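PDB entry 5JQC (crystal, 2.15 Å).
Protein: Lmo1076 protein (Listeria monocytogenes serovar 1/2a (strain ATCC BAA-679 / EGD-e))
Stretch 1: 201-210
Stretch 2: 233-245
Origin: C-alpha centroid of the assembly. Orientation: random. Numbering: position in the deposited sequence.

Stretch 1, residues 201-210: GVYSGVYNTS
Stretch 2 233-245: QAKTARGTWYQFQ

The contact between the two stretches is an apolar packing of a loop against one side of a β-hairpin, with no direct hydrogen bond crossing it and a single water bridge at its margin; 443 Å² is buried, counting both sides.

Residues 233-236 and 239-245 form the two strands of the hairpin, joined by a type I turn from Thr236 to Gly239. Antiparallel pairing is set by Ala234 N to Trp241 O (3.0 Å), Trp241 N to Ala234 O (2.8 Å), Thr236 N to Gly239 O (2.9 Å) and Gly239 N to Thr236 O (2.9 Å). Gly239 adopts phi/psi 161/-160, where a CB would be jammed against the carbonyl oxygen of the preceding residue, so glycine fits the turn. Strand alternation directs the CB atoms of Ala234, Thr236 and Trp241 toward the loop, while those of Gln233, Lys235 and Thr240 point away.

The first stretch is extended at Val202 (-103/127), in a weakly bonded strand, and at Tyr203 (-118/150), changes course at Ser204 (-69/-31), and passes through Gly205 (-127/179) to reach the hairpin at Val206 (-58/137) and Tyr207 (-62/125). A type II turn from Val206 to Thr209 follows, with Asn208 at 69/30. Thr209 N donates to Val206 O at 3.2 Å, and Thr209 OG1, with chi1 p, donates to the same Val206 O at 2.6 Å, so the threonine reinforces the turn. The closest backbone register is Val206 with Trp241, their CA atoms 6.5 Å apart.

Trp241 is central to the contact. Its indole (chi1 -43°, chi2 89°) is anchored within the hairpin by NE1 donating to Thr236 OG1 at 3.2 Å, which satisfies its polar atom and leaves a ring face for the loop. Tyr207 CB lies over that face, 3.4 Å from the centroid of the six-membered ring and 11° off its normal, a CH-pi contact. Tyr207 is t at chi1 with chi2 77°; its ring meets the six-membered ring obliquely, with centroids 5.1 Å apart and planes at 34°. Arg238 CD approaches the edge of the tyrosine ring, 3.9 Å from Tyr207 CE2, adding an aliphatic contact from an arginine that is itself exposed.

Val206, buried and t at chi1, uses both methyls: CG2 lies 3.5 Å from Ala234 CB, while CG1 lies 3.6 Å from Trp241 CD1 and 3.8 Å from Thr236 CG2. The short alanine side chain accommodates this close approach. Thr236 suits its buried position by dividing its roles: OG1 accepts the indole hydrogen bond, and its methyl packs against the loop, with CG2 also 3.9 Å from Thr209 CG2.

Farther along the hairpin, Val202 (chi1 t) places CG2 4.2 Å from Phe244 CZ, at the edge of the phenyl ring. Phe244 CB points sideways, but chi1 p and chi2 -88° bring the ring nearer. At the margin, one water donates to Ser204 O at 3.1 Å and accepts from Gln243 NE2 at 2.9 Å. The extended t, t conformation of Gln243 carries its amide to this bridge.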

# COMPACT_ATOMS: atom_id res chain seq x y z
N GLY A 201 2.15 -10.26 -31.59
CA GLY A 201 3.40 -10.89 -31.24
C GLY A 201 3.26 -12.27 -30.59
O GLY A 201 2.20 -12.65 -30.09
N VAL A 202 4.36 -13.01 -30.60
CA VAL A 202 4.48 -14.32 -29.98
C VAL A 202 5.23 -14.15 -28.67
O VAL A 202 6.34 -13.59 -28.66
CB VAL A 202 5.21 -15.31 -30.92
CG1 VAL A 202 5.37 -16.67 -30.26
CG2 VAL A 202 4.49 -15.43 -32.26
N TYR A 203 4.65 -14.64 -27.57
CA TYR A 203 5.24 -14.52 -26.25
C TYR A 203 5.54 -15.90 -25.65
O TYR A 203 4.85 -16.89 -25.94
CB TYR A 203 4.31 -13.75 -25.34
CG TYR A 203 4.02 -12.39 -25.92
CD1 TYR A 203 2.97 -12.20 -26.81
CD2 TYR A 203 4.84 -11.30 -25.63
CE1 TYR A 203 2.71 -10.96 -27.36
CE2 TYR A 203 4.60 -10.04 -26.18
CZ TYR A 203 3.54 -9.89 -27.05
OH TYR A 203 3.30 -8.66 -27.61
N SER A 204 6.58 -15.95 -24.81
CA SER A 204 6.94 -17.20 -24.15
C SER A 204 5.89 -17.64 -23.12
O SER A 204 5.74 -18.85 -22.87
CB SER A 204 8.30 -17.08 -23.49
OG SER A 204 8.24 -16.22 -22.38
N GLY A 205 5.21 -16.69 -22.47
CA GLY A 205 4.10 -17.00 -21.58
C GLY A 205 2.87 -16.21 -21.98
O GLY A 205 2.88 -15.44 -22.94
N VAL A 206 1.78 -16.44 -21.23
CA VAL A 206 0.57 -15.65 -21.47
C VAL A 206 0.92 -14.18 -21.29
O VAL A 206 1.63 -13.82 -20.34
CB VAL A 206 -0.55 -16.08 -20.52
CG1 VAL A 206 -1.78 -15.19 -20.71
CG2 VAL A 206 -0.91 -17.58 -20.72
N TYR A 207 0.43 -13.33 -22.19
CA TYR A 207 0.98 -11.98 -22.32
C TYR A 207 0.80 -11.17 -21.04
O TYR A 207 -0.31 -11.04 -20.51
CB TYR A 207 0.33 -11.25 -23.50
CG TYR A 207 0.72 -9.78 -23.58
CD1 TYR A 207 1.97 -9.39 -24.08
CD2 TYR A 207 -0.16 -8.78 -23.16
CE1 TYR A 207 2.32 -8.04 -24.16
CE2 TYR A 207 0.19 -7.43 -23.23
CZ TYR A 207 1.43 -7.07 -23.73
OH TYR A 207 1.77 -5.74 -23.80
N ASN A 208 1.93 -10.65 -20.54
CA ASN A 208 1.98 -9.70 -19.43
C ASN A 208 1.58 -10.33 -18.10
O ASN A 208 1.05 -9.66 -17.20
CB ASN A 208 1.13 -8.46 -19.71
CG ASN A 208 1.53 -7.27 -18.86
OD1 ASN A 208 0.69 -6.65 -18.21
ND2 ASN A 208 2.82 -6.97 -18.83
N THR A 209 1.84 -11.63 -17.96
CA THR A 209 1.59 -12.32 -16.71
C THR A 209 2.86 -12.55 -15.89
O THR A 209 2.76 -13.02 -14.74
CB THR A 209 0.87 -13.65 -17.00
OG1 THR A 209 1.70 -14.46 -17.84
CG2 THR A 209 -0.43 -13.41 -17.74
N SER A 210 4.03 -12.23 -16.43
CA SER A 210 5.30 -12.46 -15.73
C SER A 210 6.37 -11.59 -16.38
O SER A 210 6.12 -10.89 -17.37
CB SER A 210 5.70 -13.94 -15.78
OG SER A 210 6.02 -14.27 -17.11
N GLN A 233 -5.52 -22.44 -24.23
CA GLN A 233 -6.06 -21.09 -24.28
C GLN A 233 -6.07 -20.48 -22.88
O GLN A 233 -6.25 -21.17 -21.87
CB GLN A 233 -7.48 -21.05 -24.86
CG GLN A 233 -8.55 -21.47 -23.88
CD GLN A 233 -9.94 -21.36 -24.46
OE1 GLN A 233 -10.16 -20.65 -25.44
NE2 GLN A 233 -10.88 -22.07 -23.85
N ALA A 234 -5.87 -19.16 -22.84
CA ALA A 234 -5.80 -18.41 -21.59
C ALA A 234 -6.46 -17.05 -21.79
O ALA A 234 -6.35 -16.44 -22.86
CB ALA A 234 -4.35 -18.25 -21.12
N LYS A 235 -7.16 -16.58 -20.76
CA LYS A 235 -7.78 -15.26 -20.82
C LYS A 235 -7.24 -14.39 -19.70
O LYS A 235 -7.23 -14.80 -18.53
CB LYS A 235 -9.31 -15.36 -20.73
CG LYS A 235 -10.04 -14.03 -20.95
CD LYS A 235 -11.55 -14.22 -21.11
CE LYS A 235 -12.18 -15.15 -20.03
NZ LYS A 235 -12.45 -14.51 -18.70
N THR A 236 -6.74 -13.20 -20.06
CA THR A 236 -6.49 -12.11 -19.11
C THR A 236 -7.39 -10.93 -19.43
O THR A 236 -8.06 -10.88 -20.48
CB THR A 236 -5.03 -11.63 -19.14
OG1 THR A 236 -4.76 -11.02 -20.41
CG2 THR A 236 -4.07 -12.75 -18.89
N ALA A 237 -7.38 -9.96 -18.51
CA ALA A 237 -8.11 -8.72 -18.72
C ALA A 237 -7.82 -8.09 -20.08
O ALA A 237 -8.71 -7.44 -20.65
CB ALA A 237 -7.75 -7.74 -17.60
N ARG A 238 -6.63 -8.29 -20.63
CA ARG A 238 -6.24 -7.72 -21.91
C ARG A 238 -6.66 -8.52 -23.13
O ARG A 238 -6.61 -7.98 -24.24
CB ARG A 238 -4.72 -7.53 -21.94
CG ARG A 238 -4.21 -6.64 -20.82
CD ARG A 238 -2.83 -6.06 -21.09
NE ARG A 238 -2.80 -4.63 -20.81
CZ ARG A 238 -2.80 -4.11 -19.59
NH1 ARG A 238 -2.81 -4.90 -18.50
NH2 ARG A 238 -2.78 -2.80 -19.44
N GLY A 239 -7.04 -9.80 -22.99
CA GLY A 239 -7.49 -10.53 -24.16
C GLY A 239 -7.44 -12.04 -23.95
O GLY A 239 -7.44 -12.53 -22.82
N THR A 240 -7.43 -12.75 -25.07
CA THR A 240 -7.38 -14.20 -25.09
C THR A 240 -6.21 -14.65 -25.95
O THR A 240 -6.04 -14.18 -27.08
CB THR A 240 -8.68 -14.80 -25.61
OG1 THR A 240 -9.77 -14.38 -24.78
CG2 THR A 240 -8.60 -16.31 -25.58
N TRP A 241 -5.42 -15.58 -25.40
CA TRP A 241 -4.15 -16.00 -25.96
C TRP A 241 -4.20 -17.50 -26.25
O TRP A 241 -4.77 -18.27 -25.47
CB TRP A 241 -3.03 -15.64 -24.98
CG TRP A 241 -3.26 -14.23 -24.41
CD1 TRP A 241 -3.99 -13.89 -23.29
CD2 TRP A 241 -2.81 -12.99 -24.98
NE1 TRP A 241 -4.00 -12.52 -23.13
CE2 TRP A 241 -3.28 -11.95 -24.14
CE3 TRP A 241 -2.05 -12.66 -26.10
CZ2 TRP A 241 -3.01 -10.61 -24.40
CZ3 TRP A 241 -1.77 -11.33 -26.35
CH2 TRP A 241 -2.26 -10.32 -25.50
N TYR A 242 -3.64 -17.90 -27.38
CA TYR A 242 -3.56 -19.30 -27.76
C TYR A 242 -2.10 -19.73 -27.71
O TYR A 242 -1.23 -19.03 -28.22
CB TYR A 242 -4.12 -19.53 -29.17
CG TYR A 242 -5.62 -19.41 -29.24
CD1 TYR A 242 -6.37 -19.40 -28.08
CD2 TYR A 242 -6.28 -19.33 -30.46
CE1 TYR A 242 -7.74 -19.31 -28.12
CE2 TYR A 242 -7.66 -19.23 -30.51
CZ TYR A 242 -8.38 -19.22 -29.33
OH TYR A 242 -9.76 -19.13 -29.33
N GLN A 243 -1.83 -20.88 -27.08
CA GLN A 243 -0.52 -21.49 -27.19
C GLN A 243 -0.57 -22.43 -28.38
O GLN A 243 -1.48 -23.27 -28.47
CB GLN A 243 -0.13 -22.22 -25.90
CG GLN A 243 1.37 -22.51 -25.81
CD GLN A 243 1.75 -23.37 -24.60
OE1 GLN A 243 1.04 -24.31 -24.26
NE2 GLN A 243 2.87 -23.05 -23.96
N PHE A 244 0.36 -22.28 -29.32
CA PHE A 244 0.26 -23.01 -30.57
C PHE A 244 1.56 -23.76 -30.88
O PHE A 244 2.61 -23.51 -30.29
CB PHE A 244 -0.15 -22.09 -31.74
CG PHE A 244 0.90 -21.08 -32.14
CD1 PHE A 244 0.96 -19.84 -31.51
CD2 PHE A 244 1.80 -21.35 -33.17
CE1 PHE A 244 1.92 -18.90 -31.88
CE2 PHE A 244 2.76 -20.41 -33.55
CZ PHE A 244 2.82 -19.18 -32.90
N GLN A 245 1.45 -24.69 -31.83
CA GLN A 245 2.55 -25.56 -32.23
C GLN A 245 2.67 -25.60 -33.75
O GLN A 245 1.67 -25.67 -34.47
CB GLN A 245 2.35 -27.00 -31.73
CG GLN A 245 2.46 -27.17 -30.24
CD GLN A 245 2.31 -28.63 -29.85
OE1 GLN A 245 1.61 -29.40 -30.52
NE2 GLN A 245 2.97 -29.02 -28.77
O HOH W 1 5.18 -21.43 -24.46